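Local coordinates for hypothetical protein ebhA (Staphylococcus aureus, PDB 2DGJ), which probably mediates cell adhesion as part of a giant cell wall-associated, extracellular matrix-binding protein built as a rod of connected three-helix bundles, at residues N92-Q98 with L125-N130. Residues are numbered along the deposited sequence; the frame is centred on the assembly and turned at random.
Sequences NHITNAQ and LDGAMN
Asp-126 reaches out from helix 112-135 and grips the backbone of the loop that precedes helix 96-108. Its CG lies anti to the backbone N (chi1 -174°), which carries the carboxylate out to the loop. Asp-126 OD1 accepts from His-93 N at 2.9 Å through its syn lone pair. The same oxygen accepts a weak, more bent bond from Ile-94 N. A water donates to Asp-126 OD2 and accepts from Asn-92 N, so two loop amides bind the carboxylate directly and a third through water. The carboxylate also meets the edge of the His-93 ring, the two planes 35° apart. Asn-130, one turn on, lies over a face of that ring, its amide offset toward the rim and tilted 45° from the ring plane. Asn-130 CB makes a CH-pi contact, 4.0 Å from the centroid of the His-93 ring. The contact ties the loop and first turn of helix 96-108 to the long helix 112-135, in a rod of alternately connected three-helix bundles. Thr-95 and Gln-98 form a capping box there. Thr-95 N gives a bond of 2.8 Å to Gln-98 OE1, and Gln-98 N returns a weak one to Thr-95 OG1. Met-129, present as selenomethionine, tucks its CE against Gln-98 OE1 and Thr-95 CG2. Leu-125 CD2 packs against the Gln-98 amide.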
loop_
_atom_site.group_PDB
_atom_site.type_symbol
_atom_site.label_atom_id
_atom_site.label_comp_id
_atom_site.label_asym_id
_atom_site.label_seq_id
_atom_site.Cartn_x
_atom_site.Cartn_y
_atom_site.Cartn_z
ATOM N N ASN A 92 16.834 -12.639 6.355
ATOM C CA ASN A 92 17.951 -13.287 7.046
ATOM C C ASN A 92 18.485 -12.572 8.289
ATOM O O ASN A 92 19.480 -13.005 8.864
ATOM C CB ASN A 92 19.133 -13.457 6.084
ATOM C CG ASN A 92 18.709 -13.869 4.691
ATOM O OD1 ASN A 92 18.123 -14.933 4.492
ATOM N ND2 ASN A 92 19.015 -13.026 3.706
ATOM N N HIS A 93 17.841 -11.498 8.725
ATOM C CA HIS A 93 18.366 -10.774 9.876
ATOM C C HIS A 93 17.528 -10.760 11.141
ATOM O O HIS A 93 18.072 -10.602 12.234
ATOM C CB HIS A 93 18.700 -9.352 9.433
ATOM C CG HIS A 93 19.567 -9.308 8.214
ATOM N ND1 HIS A 93 20.907 -9.626 8.236
ATOM C CD2 HIS A 93 19.264 -9.043 6.919
ATOM C CE1 HIS A 93 21.394 -9.560 7.018
ATOM N NE2 HIS A 93 20.421 -9.210 6.190
ATOM N N ILE A 94 16.214 -10.921 11.015
ATOM C CA ILE A 94 15.360 -10.935 12.196
ATOM C C ILE A 94 15.670 -12.161 13.057
ATOM O O ILE A 94 16.127 -13.188 12.549
ATOM C CB ILE A 94 13.865 -10.966 11.817
ATOM C CG1 ILE A 94 13.576 -12.189 10.945
ATOM C CG2 ILE A 94 13.486 -9.685 11.099
ATOM C CD1 ILE A 94 12.109 -12.380 10.623
ATOM N N THR A 95 15.422 -12.057 14.360
ATOM C CA THR A 95 15.679 -13.167 15.273
ATOM C C THR A 95 14.498 -14.129 15.211
ATOM O O THR A 95 13.427 -13.776 14.704
ATOM C CB THR A 95 15.845 -12.672 16.725
ATOM O OG1 THR A 95 14.632 -12.041 17.151
ATOM C CG2 THR A 95 16.995 -11.667 16.829
ATOM N N ASN A 96 14.689 -15.340 15.726
ATOM C CA ASN A 96 13.629 -16.335 15.714
ATOM C C ASN A 96 12.375 -15.803 16.398
ATOM O O ASN A 96 11.264 -16.015 15.920
ATOM C CB ASN A 96 14.092 -17.620 16.402
ATOM C CG ASN A 96 15.265 -18.272 15.691
ATOM O OD1 ASN A 96 15.314 -18.308 14.463
ATOM N ND2 ASN A 96 16.206 -18.809 16.461
ATOM N N ALA A 97 12.560 -15.101 17.510
ATOM C CA ALA A 97 11.433 -14.544 18.250
ATOM C C ALA A 97 10.682 -13.541 17.388
ATOM O O ALA A 97 9.450 -13.494 17.403
ATOM C CB ALA A 97 11.921 -13.873 19.528
ATOM N N GLN A 98 11.431 -12.736 16.639
ATOM C CA GLN A 98 10.821 -11.736 15.776
ATOM C C GLN A 98 10.103 -12.439 14.639
ATOM O O GLN A 98 9.013 -12.032 14.237
ATOM C CB GLN A 98 11.884 -10.790 15.203
ATOM C CG GLN A 98 12.677 -10.027 16.249
ATOM C CD GLN A 98 13.684 -9.064 15.641
ATOM O OE1 GLN A 98 14.455 -9.430 14.755
ATOM N NE2 GLN A 98 13.690 -7.826 16.124
ATOM N N LEU A 125 11.593 -4.014 9.684
ATOM C CA LEU A 125 12.296 -4.512 10.865
ATOM C C LEU A 125 13.581 -5.214 10.443
ATOM O O LEU A 125 14.642 -4.979 11.011
ATOM C CB LEU A 125 11.411 -5.488 11.641
ATOM C CG LEU A 125 12.000 -5.996 12.958
ATOM C CD1 LEU A 125 12.084 -4.852 13.962
ATOM C CD2 LEU A 125 11.137 -7.127 13.497
ATOM N N ASP A 126 13.482 -6.076 9.437
ATOM C CA ASP A 126 14.645 -6.799 8.935
ATOM C C ASP A 126 15.678 -5.803 8.417
ATOM O O ASP A 126 16.881 -5.988 8.597
ATOM C CB ASP A 126 14.241 -7.743 7.803
ATOM C CG ASP A 126 15.385 -8.632 7.351
ATOM O OD1 ASP A 126 15.775 -9.536 8.123
ATOM O OD2 ASP A 126 15.901 -8.425 6.233
ATOM N N GLY A 127 15.201 -4.750 7.759
ATOM C CA GLY A 127 16.105 -3.746 7.234
ATOM C C GLY A 127 16.874 -3.075 8.356
ATOM O O GLY A 127 18.070 -2.825 8.241
ATOM N N ALA A 128 16.179 -2.787 9.451
ATOM C CA ALA A 128 16.795 -2.144 10.606
ATOM C C ALA A 128 17.794 -3.085 11.273
ATOM O O ALA A 128 18.888 -2.667 11.661
ATOM C CB ALA A 128 15.719 -1.727 11.594
HETATM N N MSE A 129 17.415 -4.352 11.409
HETATM C CA MSE A 129 18.293 -5.351 12.007
HETATM C C MSE A 129 19.558 -5.435 11.163
HETATM O O MSE A 129 20.664 -5.531 11.690
HETATM C CB MSE A 129 17.610 -6.718 12.039
HETATM C CG MSE A 129 16.507 -6.852 13.073
HETATM SE SE MSE A 129 17.190 -6.819 14.881
HETATM C CE MSE A 129 17.727 -8.670 15.033
ATOM N N ASN A 130 19.383 -5.386 9.846
ATOM C CA ASN A 130 20.505 -5.449 8.920
ATOM C C ASN A 130 21.445 -4.277 9.177
ATOM O O ASN A 130 22.668 -4.425 9.145
ATOM C CB ASN A 130 19.990 -5.395 7.482
ATOM C CG ASN A 130 21.094 -5.583 6.456
ATOM O OD1 ASN A 130 21.275 -4.756 5.567
ATOM N ND2 ASN A 130 21.835 -6.677 6.574
HETATM O O HOH W 1 17.610 -10.446 4.828
#